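Local coordinates for protein esterase (uncultured bacterium FLS12, PDB 4RGY) that hydrolyses ester bonds as a low-temperature-active alkaline esterase, probably with the catalytic machinery of the alpha/beta-hydrolase fold, at residues T63-E66 against R67-E71; P112-A116 against R117-F121; G179-A182 against A183-G186; Q210-G213 against T214-L218; Q255-L258 against A259-L263. All coordinates share one frame; numbering follows the deposited sequence.

Contact 1 (T63-E66 against R67-E71)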
loop_
_atom_site.group_PDB
_atom_site.type_symbol
_atom_site.label_atom_id
_atom_site.label_comp_id
_atom_site.label_asym_id
_atom_site.label_seq_id
_atom_site.Cartn_x
_atom_site.Cartn_y
_atom_site.Cartn_z
ATOM N N THR A 63 10.186 -12.080 6.636
ATOM C CA THR A 63 11.549 -12.424 6.231
ATOM C C THR A 63 12.223 -11.206 5.640
ATOM O O THR A 63 11.583 -10.164 5.431
ATOM C CB THR A 63 11.619 -13.552 5.162
ATOM O OG1 THR A 63 11.270 -13.044 3.865
ATOM C CG2 THR A 63 10.724 -14.723 5.532
ATOM N N SER A 64 13.504 -11.353 5.318
ATOM C CA SER A 64 14.216 -10.311 4.586
ATOM C C SER A 64 14.420 -10.703 3.121
ATOM O O SER A 64 15.449 -10.377 2.528
ATOM C CB SER A 64 15.553 -9.995 5.256
ATOM O OG SER A 64 15.352 -9.473 6.557
ATOM N N ILE A 65 13.437 -11.395 2.539
ATOM C CA ILE A 65 13.525 -11.835 1.151
ATOM C C ILE A 65 14.009 -10.759 0.161
ATOM O O ILE A 65 14.839 -11.053 -0.710
ATOM C CB ILE A 65 12.188 -12.500 0.675
ATOM C CG1 ILE A 65 12.317 -13.046 -0.751
ATOM C CG2 ILE A 65 10.998 -11.529 0.752
ATOM C CD1 ILE A 65 13.326 -14.166 -0.870
ATOM N N GLU A 66 13.524 -9.520 0.282
ATOM C CA GLU A 66 13.958 -8.484 -0.656
ATOM C C GLU A 66 15.474 -8.264 -0.589
ATOM O O GLU A 66 16.129 -8.108 -1.619
ATOM C CB GLU A 66 13.231 -7.161 -0.416
ATOM C CG GLU A 66 13.627 -6.089 -1.423
ATOM C CD GLU A 66 12.984 -4.753 -1.149
ATOM O OE1 GLU A 66 11.849 -4.740 -0.644
ATOM O OE2 GLU A 66 13.619 -3.719 -1.445
ATOM N N ARG A 67 16.020 -8.259 0.622
ATOM C CA ARG A 67 17.462 -8.151 0.803
ATOM C C ARG A 67 18.195 -9.386 0.283
ATOM O O ARG A 67 19.229 -9.275 -0.373
ATOM C CB ARG A 67 17.781 -7.888 2.274
ATOM C CG ARG A 67 19.259 -7.980 2.612
ATOM C CD ARG A 67 19.567 -7.293 3.944
ATOM N NE ARG A 67 18.776 -7.833 5.048
ATOM C CZ ARG A 67 19.102 -8.921 5.730
ATOM N NH1 ARG A 67 20.202 -9.593 5.414
ATOM N NH2 ARG A 67 18.343 -9.345 6.727
ATOM N N TYR A 68 17.637 -10.565 0.530
ATOM C CA TYR A 68 18.319 -11.791 0.135
ATOM C C TYR A 68 18.511 -11.906 -1.377
ATOM O O TYR A 68 19.484 -12.510 -1.837
ATOM C CB TYR A 68 17.576 -13.017 0.669
ATOM C CG TYR A 68 17.479 -13.085 2.180
ATOM C CD1 TYR A 68 18.492 -12.583 2.989
ATOM C CD2 TYR A 68 16.379 -13.667 2.797
ATOM C CE1 TYR A 68 18.405 -12.654 4.367
ATOM C CE2 TYR A 68 16.283 -13.742 4.173
ATOM C CZ TYR A 68 17.298 -13.234 4.952
ATOM O OH TYR A 68 17.222 -13.292 6.327
ATOM N N VAL A 69 17.598 -11.339 -2.156
ATOM C CA VAL A 69 17.700 -11.455 -3.611
ATOM C C VAL A 69 18.401 -10.264 -4.262
ATOM O O VAL A 69 18.625 -10.262 -5.469
ATOM C CB VAL A 69 16.318 -11.617 -4.269
ATOM C CG1 VAL A 69 15.624 -12.861 -3.732
ATOM C CG2 VAL A 69 15.436 -10.374 -4.055
ATOM N N ALA A 70 18.755 -9.267 -3.464
ATOM C CA ALA A 70 19.164 -7.959 -3.991
ATOM C C ALA A 70 20.319 -7.982 -5.000
ATOM O O ALA A 70 20.401 -7.107 -5.862
ATOM C CB ALA A 70 19.471 -6.993 -2.847
ATOM N N GLU A 71 21.203 -8.967 -4.900
ATOM C CA GLU A 71 22.356 -9.019 -5.804
ATOM C C GLU A 71 22.252 -10.118 -6.857
ATOM O O GLU A 71 23.216 -10.392 -7.577
ATOM C CB GLU A 71 23.659 -9.177 -5.014
ATOM C CG GLU A 71 23.909 -8.069 -4.005
ATOM C CD GLU A 71 23.845 -6.690 -4.629
ATOM O OE1 GLU A 71 24.275 -6.535 -5.793
ATOM O OE2 GLU A 71 23.355 -5.759 -3.954
#
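S64 meets two side chains of the next turn at once, the ring of Y68 and the guanidinium group of R67. Its CB lies over the face of the Y68 ring, 4.0 Å from the ring centroid and 24° off the normal, a CH-pi contact. The carbonyl O of S64 sits above the same ring, displaced toward its rim, and also accepts the Y68 N-H in the carbonyl plane, with N and O 3.0 Å apart. Both the backbone and the ring of Y68 are thus gathered round one serine. R67 reaches back from the neighbouring position: CG stands anti to the backbone N (chi1 171°) and the chain bends at chi3, which carries NH2 to 3.0 Å from S64 OG. One residue further on, I65 O takes the N-H of V69 at 3.1 Å, and the methyl I65 CD1 rests 3.9 Å from V69 CG1, the two side chains crossing at a slant. What positions this short helix, 65-68, is the residue before the serine. T63 OG1 accepts from I65 N at 3.0 Å, an ST turn, while S64 N is bonded to D251 of helix 247-260. The charged ends turn to another copy of the protein: E66 forms salt bridges with R61 and R62 of the second subunit, and R67 NE donates to the carbonyl O of R62 of that same subunit. The chemistry therefore divides the helix, with apolar branches and the tyrosine packed within the chain and the glutamate and arginine committed to a polar subunit interface.

Contact 2 (P112-A116 against R117-F121); sequences PLATA and REDTF
A tight turn leads the chain into strand 120-125 of the central sheet, and the carbonyl of A116 is gripped twice within it. A116 O accepts two hydrogen bonds, from D119 N at 3.0 Å and from the T120 hydroxyl OG1 at 2.8 Å. Neither donor lies in the carbonyl plane: the amide stands 56° out of it and the hydroxyl 46°, and they arrive from opposite faces, so the oxygen is clasped between them. The threonine reaches it because OG1 is turned anti to its own carbonyl carbon (chi1 -57°), back toward the incoming loop. A water then extends the hold, donating to T120 OG1 at 2.8 Å and to A114 O at the same length, so that the hydroxyl joins two carbonyls of the loop, one directly and one through solvent. A valine in place of T120 would probably leave A116 O without its second donor, gripped from the D119 face, and cost the bridging water one of its acceptors. Beside this polar knot the packing is small and apolar, with A114 CB against D119 CB at 3.6 Å. R117 points the other way, its extended chain bringing NE to the carbonyl O of P140. The loop follows helix 95-110, whose R108 bonds A114 O and packs on T120, while backbone bonds from P112 and A114 to H43 and from D119 and F121 to T45 lay the turn alongside the start of strand 45-49.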
loop_
_atom_site.group_PDB
_atom_site.type_symbol
_atom_site.label_atom_id
_atom_site.label_comp_id
_atom_site.label_asym_id
_atom_site.label_seq_id
_atom_site.Cartn_x
_atom_site.Cartn_y
_atom_site.Cartn_z
ATOM N N PRO A 112 8.901 -6.695 -16.526
ATOM C CA PRO A 112 9.878 -7.236 -17.478
ATOM C C PRO A 112 10.448 -8.561 -16.979
ATOM O O PRO A 112 11.620 -8.659 -16.603
ATOM C CB PRO A 112 10.945 -6.136 -17.531
ATOM C CG PRO A 112 10.883 -5.495 -16.196
ATOM C CD PRO A 112 9.432 -5.531 -15.794
ATOM N N LEU A 113 9.587 -9.575 -16.986
ATOM C CA LEU A 113 9.919 -10.893 -16.462
ATOM C C LEU A 113 10.161 -11.904 -17.574
ATOM O O LEU A 113 9.496 -11.878 -18.613
ATOM C CB LEU A 113 8.781 -11.389 -15.572
ATOM C CG LEU A 113 8.317 -10.447 -14.459
ATOM C CD1 LEU A 113 7.248 -11.146 -13.641
ATOM C CD2 LEU A 113 9.462 -10.013 -13.571
ATOM N N ALA A 114 11.114 -12.802 -17.336
ATOM C CA ALA A 114 11.391 -13.906 -18.258
ATOM C C ALA A 114 10.211 -14.857 -18.393
ATOM O O ALA A 114 9.361 -14.952 -17.507
ATOM C CB ALA A 114 12.620 -14.676 -17.807
ATOM N N THR A 115 10.183 -15.573 -19.512
ATOM C CA THR A 115 9.187 -16.607 -19.755
ATOM C C THR A 115 9.845 -17.979 -19.840
ATOM O O THR A 115 9.220 -18.996 -19.556
ATOM C CB THR A 115 8.423 -16.334 -21.064
ATOM O OG1 THR A 115 9.360 -16.098 -22.123
ATOM C CG2 THR A 115 7.559 -15.105 -20.916
ATOM N N ALA A 116 11.115 -17.993 -20.225
ATOM C CA ALA A 116 11.842 -19.242 -20.456
ATOM C C ALA A 116 11.877 -20.136 -19.225
ATOM O O ALA A 116 12.054 -19.651 -18.101
ATOM C CB ALA A 116 13.254 -18.939 -20.918
ATOM N N ARG A 117 11.729 -21.441 -19.451
ATOM C CA ARG A 117 11.814 -22.435 -18.387
ATOM C C ARG A 117 13.072 -22.265 -17.535
ATOM O O ARG A 117 13.008 -22.290 -16.297
ATOM C CB ARG A 117 11.778 -23.844 -18.989
ATOM C CG ARG A 117 12.023 -24.937 -17.974
ATOM C CD ARG A 117 12.123 -26.297 -18.639
ATOM N NE ARG A 117 12.016 -27.373 -17.661
ATOM C CZ ARG A 117 13.049 -27.928 -17.036
ATOM N NH1 ARG A 117 14.284 -27.513 -17.286
ATOM N NH2 ARG A 117 12.843 -28.904 -16.165
ATOM N N GLU A 118 14.215 -22.063 -18.193
ATOM C CA GLU A 118 15.490 -21.988 -17.482
ATOM C C GLU A 118 15.564 -20.798 -16.521
ATOM O O GLU A 118 16.367 -20.799 -15.590
ATOM C CB GLU A 118 16.681 -21.988 -18.453
ATOM C CG GLU A 118 16.889 -20.711 -19.245
ATOM C CD GLU A 118 18.256 -20.673 -19.926
ATOM O OE1 GLU A 118 19.042 -21.631 -19.745
ATOM O OE2 GLU A 118 18.547 -19.680 -20.630
ATOM N N ASP A 119 14.689 -19.816 -16.728
ATOM C CA ASP A 119 14.677 -18.614 -15.901
ATOM C C ASP A 119 13.450 -18.527 -14.996
ATOM O O ASP A 119 13.099 -17.441 -14.528
ATOM C CB ASP A 119 14.738 -17.368 -16.788
ATOM C CG ASP A 119 16.028 -17.276 -17.582
ATOM O OD1 ASP A 119 17.093 -17.630 -17.043
ATOM O OD2 ASP A 119 15.969 -16.843 -18.753
ATOM N N THR A 120 12.802 -19.662 -14.749
ATOM C CA THR A 120 11.554 -19.675 -13.980
ATOM C C THR A 120 11.634 -20.659 -12.815
ATOM O O THR A 120 11.930 -21.838 -13.016
ATOM C CB THR A 120 10.350 -20.026 -14.873
ATOM O OG1 THR A 120 10.276 -19.097 -15.965
ATOM C CG2 THR A 120 9.056 -19.976 -14.081
ATOM N N PHE A 121 11.362 -20.176 -11.600
ATOM C CA PHE A 121 11.488 -21.007 -10.404
ATOM C C PHE A 121 10.269 -20.823 -9.510
ATOM O O PHE A 121 9.591 -19.797 -9.580
ATOM C CB PHE A 121 12.754 -20.657 -9.614
ATOM C CG PHE A 121 13.911 -20.236 -10.471
ATOM C CD1 PHE A 121 14.691 -21.180 -11.117
ATOM C CD2 PHE A 121 14.223 -18.894 -10.630
ATOM C CE1 PHE A 121 15.759 -20.793 -11.912
ATOM C CE2 PHE A 121 15.285 -18.501 -11.423
ATOM C CZ PHE A 121 16.059 -19.451 -12.062
HETATM O O HOH W 1 9.440 -16.556 -15.170
#

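Contact 3 (G179-A182 against A183-G186); sequences GDLA and ALPG
Two consecutive i-to-i+3 bonds, D180 O to A183 N and L181 O to L184 N, both leave the carbonyl plane steeply, the donors standing 54° and 62° out of it. Such off-plane approaches go with the tight winding of a 3-10 turn; the N-to-O distances are 3.1 and 3.2 Å. An Asx turn opens it: D180 OD1 accepts the A182 N-H at 3.0 Å from above the carboxylate plane, a position reached with CG anti to the backbone N (chi1 -176°). On the inward side L181 and L184 lie side by side and point the same way, L181 CD2 to L184 CD1 at 3.9 Å. An alanine in place of L184 would probably leave the L181 methyl without this neighbour and open a gap against F178. Further on, P185 CD comes within 3.5 Å of A182 O, and a water donates to that oxygen and to P185 O, bridging the chain where the turn ends. The turn links helix 170-178 to helix 191-200 at the surface: L181 packs on Q174 and R175 and L184 on F178, folding it back on the first helix, while G186 N is held by D190 ahead of the second.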
loop_
_atom_site.group_PDB
_atom_site.type_symbol
_atom_site.label_atom_id
_atom_site.label_comp_id
_atom_site.label_asym_id
_atom_site.label_seq_id
_atom_site.Cartn_x
_atom_site.Cartn_y
_atom_site.Cartn_z
ATOM N N GLY A 179 -13.099 -31.984 -2.890
ATOM C CA GLY A 179 -14.268 -32.782 -3.235
ATOM C C GLY A 179 -14.340 -34.090 -2.473
ATOM O O GLY A 179 -14.347 -34.098 -1.243
ATOM N N ASP A 180 -14.406 -35.196 -3.204
ATOM C CA ASP A 180 -14.452 -36.516 -2.592
ATOM C C ASP A 180 -13.071 -36.878 -2.051
ATOM O O ASP A 180 -12.170 -37.212 -2.821
ATOM C CB ASP A 180 -14.889 -37.546 -3.634
ATOM C CG ASP A 180 -15.054 -38.944 -3.057
ATOM O OD1 ASP A 180 -14.732 -39.176 -1.871
ATOM O OD2 ASP A 180 -15.515 -39.822 -3.814
ATOM N N LEU A 181 -12.916 -36.828 -0.731
ATOM C CA LEU A 181 -11.618 -37.087 -0.107
ATOM C C LEU A 181 -11.107 -38.503 -0.377
ATOM O O LEU A 181 -9.898 -38.724 -0.472
ATOM C CB LEU A 181 -11.663 -36.807 1.399
ATOM C CG LEU A 181 -12.075 -35.382 1.792
ATOM C CD1 LEU A 181 -11.984 -35.187 3.301
ATOM C CD2 LEU A 181 -11.245 -34.327 1.051
ATOM N N ALA A 182 -12.026 -39.459 -0.508
ATOM C CA ALA A 182 -11.643 -40.852 -0.725
ATOM C C ALA A 182 -10.985 -41.069 -2.091
ATOM O O ALA A 182 -10.272 -42.059 -2.294
ATOM C CB ALA A 182 -12.847 -41.761 -0.557
ATOM N N ALA A 183 -11.211 -40.143 -3.019
ATOM C CA ALA A 183 -10.645 -40.243 -4.366
ATOM C C ALA A 183 -9.268 -39.569 -4.496
ATOM O O ALA A 183 -8.664 -39.591 -5.568
ATOM C CB ALA A 183 -11.610 -39.666 -5.389
ATOM N N LEU A 184 -8.776 -38.981 -3.410
ATOM C CA LEU A 184 -7.493 -38.267 -3.459
ATOM C C LEU A 184 -6.254 -39.142 -3.730
ATOM O O LEU A 184 -5.389 -38.729 -4.504
ATOM C CB LEU A 184 -7.286 -37.424 -2.202
ATOM C CG LEU A 184 -8.124 -36.147 -2.170
ATOM C CD1 LEU A 184 -8.003 -35.479 -0.818
ATOM C CD2 LEU A 184 -7.702 -35.200 -3.293
ATOM N N PRO A 185 -6.158 -40.340 -3.111
ATOM C CA PRO A 185 -4.940 -41.121 -3.383
ATOM C C PRO A 185 -4.831 -41.515 -4.855
ATOM O O PRO A 185 -5.783 -42.052 -5.439
ATOM C CB PRO A 185 -5.117 -42.365 -2.502
ATOM C CG PRO A 185 -6.023 -41.916 -1.402
ATOM C CD PRO A 185 -6.985 -40.987 -2.075
ATOM N N GLY A 186 -3.681 -41.230 -5.457
ATOM C CA GLY A 186 -3.481 -41.519 -6.864
ATOM C C GLY A 186 -3.988 -40.458 -7.823
ATOM O O GLY A 186 -3.760 -40.561 -9.032
HETATM O O HOH W 2 -8.258 -43.117 -4.633
#

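Contact 4 (Q210-G213 against T214-L218); sequences QCCG and TEDFL
C212 and G213 are the residues of 210-213 that meet the loop beyond; before them, Q210 and C211 keep to the sheet and the helices beside it, the amide NE2 of Q210 donating to N222 O and the side chain of C211 packing on Y249 and Q253 of helix 247-260. At C212 the first contact is made: SG, anti to the backbone N (chi1 -167°), is carried forward along the chain until it rests 3.7 Å from D216 CB. G213 uses both its N-H and its carbonyl. The N-H donates to a water at 3.0 Å, and the same water donates to D216 OD2 at 2.6 Å; the carbonyl O accepts D216 N at 3.1 Å from 60° out of the carbonyl plane, closing a type I beta turn from G213 to D216. The loop lies where alpha/beta-hydrolases carry the triad acid, and D216, whose OD2 is bonded to H245 ND1, is consistent with that role alongside S126. The other carboxylate oxygen is occupied too: OD1 takes L218 N at 2.8 Å on its anti side, 23° from the plane, in an Asx turn just ahead of helix 219-232. With one oxygen tied to the backbone and the other to a water and the histidine, the carboxylate is restrained from turning. Across the outer corner of the turn, the T214 hydroxyl OG1 donates to E215 OE2 at 2.6 Å, meeting it from above the carboxylate plane, while E215 OE1 accepts from G243 N, in the loop that follows strand 236-241.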
loop_
_atom_site.group_PDB
_atom_site.type_symbol
_atom_site.label_atom_id
_atom_site.label_comp_id
_atom_site.label_asym_id
_atom_site.label_seq_id
_atom_site.Cartn_x
_atom_site.Cartn_y
_atom_site.Cartn_z
ATOM N N GLN A 210 13.446 -30.043 -0.963
ATOM C CA GLN A 210 12.520 -30.247 0.138
ATOM C C GLN A 210 13.233 -30.046 1.457
ATOM O O GLN A 210 14.287 -30.642 1.683
ATOM C CB GLN A 210 11.965 -31.673 0.098
ATOM C CG GLN A 210 11.093 -32.026 1.294
ATOM C CD GLN A 210 10.763 -33.513 1.399
ATOM O OE1 GLN A 210 11.315 -34.350 0.679
ATOM N NE2 GLN A 210 9.857 -33.840 2.304
ATOM N N CYS A 211 12.671 -29.228 2.348
ATOM C CA CYS A 211 13.188 -29.169 3.712
ATOM C C CYS A 211 12.065 -29.154 4.736
ATOM O O CYS A 211 10.920 -28.844 4.412
ATOM C CB CYS A 211 14.129 -27.969 3.913
ATOM S SG CYS A 211 13.292 -26.347 4.084
ATOM N N CYS A 212 12.399 -29.466 5.981
ATOM C CA CYS A 212 11.432 -29.361 7.074
ATOM C C CYS A 212 12.135 -29.296 8.422
ATOM O O CYS A 212 13.168 -29.948 8.623
ATOM C CB CYS A 212 10.462 -30.550 7.050
ATOM S SG CYS A 212 9.025 -30.343 8.116
ATOM N N GLY A 213 11.583 -28.504 9.340
ATOM C CA GLY A 213 12.056 -28.497 10.718
ATOM C C GLY A 213 11.633 -29.779 11.420
ATOM O O GLY A 213 10.508 -30.247 11.238
ATOM N N THR A 214 12.522 -30.345 12.236
ATOM C CA THR A 214 12.274 -31.667 12.815
ATOM C C THR A 214 11.181 -31.686 13.888
ATOM O O THR A 214 10.718 -32.760 14.280
ATOM C CB THR A 214 13.581 -32.318 13.353
ATOM O OG1 THR A 214 14.268 -31.403 14.215
ATOM C CG2 THR A 214 14.497 -32.703 12.191
ATOM N N GLU A 215 10.762 -30.510 14.352
ATOM C CA GLU A 215 9.679 -30.413 15.333
ATOM C C GLU A 215 8.371 -29.898 14.735
ATOM O O GLU A 215 7.404 -29.661 15.455
ATOM C CB GLU A 215 10.090 -29.534 16.521
ATOM C CG GLU A 215 11.198 -30.121 17.392
ATOM C CD GLU A 215 12.543 -30.113 16.700
ATOM O OE1 GLU A 215 12.992 -29.021 16.305
ATOM O OE2 GLU A 215 13.142 -31.198 16.541
ATOM N N ASP A 216 8.341 -29.742 13.417
ATOM C CA ASP A 216 7.140 -29.304 12.717
ATOM C C ASP A 216 6.088 -30.398 12.799
ATOM O O ASP A 216 6.413 -31.583 12.742
ATOM C CB ASP A 216 7.496 -29.030 11.249
ATOM C CG ASP A 216 6.452 -28.188 10.520
ATOM O OD1 ASP A 216 5.269 -28.578 10.488
ATOM O OD2 ASP A 216 6.836 -27.129 9.967
ATOM N N PHE A 217 4.821 -30.013 12.927
ATOM C CA PHE A 217 3.742 -30.996 12.917
ATOM C C PHE A 217 3.716 -31.764 11.598
ATOM O O PHE A 217 3.250 -32.903 11.547
ATOM C CB PHE A 217 2.377 -30.350 13.216
ATOM C CG PHE A 217 1.874 -29.429 12.140
ATOM C CD1 PHE A 217 2.597 -28.302 11.768
ATOM C CD2 PHE A 217 0.649 -29.664 11.531
ATOM C CE1 PHE A 217 2.135 -27.457 10.789
ATOM C CE2 PHE A 217 0.173 -28.820 10.555
ATOM C CZ PHE A 217 0.914 -27.710 10.184
ATOM N N LEU A 218 4.253 -31.150 10.546
ATOM C CA LEU A 218 4.275 -31.767 9.221
ATOM C C LEU A 218 5.528 -32.607 8.976
ATOM O O LEU A 218 5.731 -33.105 7.863
ATOM C CB LEU A 218 4.162 -30.688 8.136
ATOM C CG LEU A 218 2.815 -29.971 8.082
ATOM C CD1 LEU A 218 2.886 -28.746 7.172
ATOM C CD2 LEU A 218 1.725 -30.934 7.630
HETATM O O HOH W 3 9.399 -26.517 9.879
#

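Contact 5 (Q255-L258 against A259-L263)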
loop_
_atom_site.group_PDB
_atom_site.type_symbol
_atom_site.label_atom_id
_atom_site.label_comp_id
_atom_site.label_asym_id
_atom_site.label_seq_id
_atom_site.Cartn_x
_atom_site.Cartn_y
_atom_site.Cartn_z
ATOM N N GLN A 255 17.173 -18.577 2.265
ATOM C CA GLN A 255 18.524 -18.219 1.814
ATOM C C GLN A 255 19.240 -19.414 1.181
ATOM O O GLN A 255 19.936 -19.268 0.174
ATOM C CB GLN A 255 19.344 -17.659 2.974
ATOM C CG GLN A 255 18.792 -16.341 3.506
ATOM C CD GLN A 255 19.480 -15.926 4.777
ATOM O OE1 GLN A 255 20.645 -15.520 4.755
ATOM N NE2 GLN A 255 18.777 -16.038 5.897
ATOM N N ARG A 256 19.041 -20.600 1.752
ATOM C CA ARG A 256 19.641 -21.813 1.207
ATOM C C ARG A 256 18.977 -22.176 -0.115
ATOM O O ARG A 256 19.644 -22.564 -1.071
ATOM C CB ARG A 256 19.530 -22.956 2.210
ATOM C CG ARG A 256 20.201 -22.644 3.546
ATOM C CD ARG A 256 20.181 -23.852 4.468
ATOM N NE ARG A 256 20.873 -24.989 3.871
ATOM C CZ ARG A 256 22.186 -25.192 3.938
ATOM N NH1 ARG A 256 22.968 -24.321 4.572
ATOM N NH2 ARG A 256 22.723 -26.258 3.362
ATOM N N VAL A 257 17.661 -22.021 -0.188
ATOM C CA VAL A 257 16.962 -22.272 -1.439
ATOM C C VAL A 257 17.456 -21.330 -2.537
ATOM O O VAL A 257 17.685 -21.758 -3.668
ATOM C CB VAL A 257 15.440 -22.144 -1.273
ATOM C CG1 VAL A 257 14.748 -22.116 -2.633
ATOM C CG2 VAL A 257 14.909 -23.299 -0.421
ATOM N N LEU A 258 17.626 -20.049 -2.205
ATOM C CA LEU A 258 18.110 -19.082 -3.183
ATOM C C LEU A 258 19.488 -19.463 -3.738
ATOM O O LEU A 258 19.720 -19.363 -4.937
ATOM C CB LEU A 258 18.129 -17.670 -2.590
ATOM C CG LEU A 258 16.757 -17.023 -2.349
ATOM C CD1 LEU A 258 16.930 -15.751 -1.549
ATOM C CD2 LEU A 258 16.031 -16.735 -3.657
ATOM N N ALA A 259 20.387 -19.915 -2.869
ATOM C CA ALA A 259 21.730 -20.313 -3.298
ATOM C C ALA A 259 21.700 -21.545 -4.190
ATOM O O ALA A 259 22.584 -21.746 -5.032
ATOM C CB ALA A 259 22.619 -20.562 -2.089
ATOM N N TRP A 260 20.678 -22.366 -3.989
ATOM C CA TRP A 260 20.509 -23.633 -4.680
ATOM C C TRP A 260 19.872 -23.483 -6.063
ATOM O O TRP A 260 20.009 -24.363 -6.913
ATOM C CB TRP A 260 19.682 -24.556 -3.781
ATOM C CG TRP A 260 19.049 -25.770 -4.420
ATOM C CD1 TRP A 260 19.577 -27.030 -4.509
ATOM C CD2 TRP A 260 17.745 -25.842 -5.004
ATOM N NE1 TRP A 260 18.683 -27.876 -5.127
ATOM C CE2 TRP A 260 17.547 -27.173 -5.434
ATOM C CE3 TRP A 260 16.718 -24.913 -5.197
ATOM C CZ2 TRP A 260 16.375 -27.586 -6.064
ATOM C CZ3 TRP A 260 15.557 -25.324 -5.818
ATOM C CH2 TRP A 260 15.392 -26.650 -6.245
ATOM N N LEU A 261 19.175 -22.372 -6.297
ATOM C CA LEU A 261 18.501 -22.174 -7.579
ATOM C C LEU A 261 19.487 -22.259 -8.737
ATOM O O LEU A 261 20.588 -21.723 -8.657
ATOM C CB LEU A 261 17.789 -20.821 -7.625
ATOM C CG LEU A 261 16.576 -20.596 -6.718
ATOM C CD1 LEU A 261 16.040 -19.181 -6.916
ATOM C CD2 LEU A 261 15.484 -21.636 -6.962
ATOM N N PRO A 262 19.097 -22.942 -9.821
ATOM C CA PRO A 262 19.961 -23.002 -11.007
ATOM C C PRO A 262 19.827 -21.722 -11.832
ATOM O O PRO A 262 19.302 -21.716 -12.949
ATOM C CB PRO A 262 19.416 -24.211 -11.763
ATOM C CG PRO A 262 17.956 -24.240 -11.408
ATOM C CD PRO A 262 17.887 -23.771 -9.970
ATOM N N LEU A 263 20.307 -20.627 -11.258
ATOM C CA LEU A 263 20.118 -19.309 -11.845
ATOM C C LEU A 263 21.255 -18.954 -12.798
ATOM O O LEU A 263 22.428 -19.094 -12.448
ATOM C CB LEU A 263 20.006 -18.270 -10.729
ATOM C CG LEU A 263 19.915 -16.794 -11.107
ATOM C CD1 LEU A 263 18.682 -16.554 -11.928
ATOM C CD2 LEU A 263 19.889 -15.939 -9.856
HETATM O O HOH W 4 21.280 -19.353 -7.268
#
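L258 and L261 run side by side and point the same way, with L258 CD2 and L261 CD1 4.1 Å apart. W260 leaves the helix differently. Its CG stands anti to the backbone N (chi1 163°), which sends the indole out from the side of the helix so that its CE3 edge passes V257: CE3 comes 4.3 Å from V257 CG1, and V257 O lies in the plane of the ring system, 3.6 Å from CE3 at its edge. V257 CG1 also approaches L261 CD2 at 4.4 Å, so the valine has the indole and a leucine as loose neighbours. Beneath these side chains the helix is unwinding. A259 N still gives Q255 O a regular bond of 3.1 Å, but W260 N is shared weakly between R256 O and V257 O, and L261 N weakly between V257 O and L258 O. A water takes over where the spiral ends, donating to L258 O at 2.8 Å and likewise to L261 O, before P262 turns the chain in an inverse gamma turn. Helix 247-260 lies against the central sheet here: V257 and W260 pack on strand 145-149, W260 forms a cation-pi contact with K207, and L261 rests on F121 of strand 120-125, while L258 faces helix 65-68.

Taken in chain order, the five contacts follow one another without overlap, yet the fold brings three of them together. Contact 5, near the end of the modelled chain, joins the other two: L258 packs on Y68, V69 and I65 of contact 1, their centres about 12 Å apart, and L261, P262 and L263 meet F121 of contact 2, about 15 Å away between centres. Contacts 2 and 4 reach the same eight-stranded sheet through strands 120-125 and 207-213, but on opposite sides of the chain's centre. Contact 3 stands apart at the surface, about 39 Å from contact 1 between centres. Contact 4's probable catalytic acid lies beyond strand 207-213 of the sheet that helix 247-260 packs on.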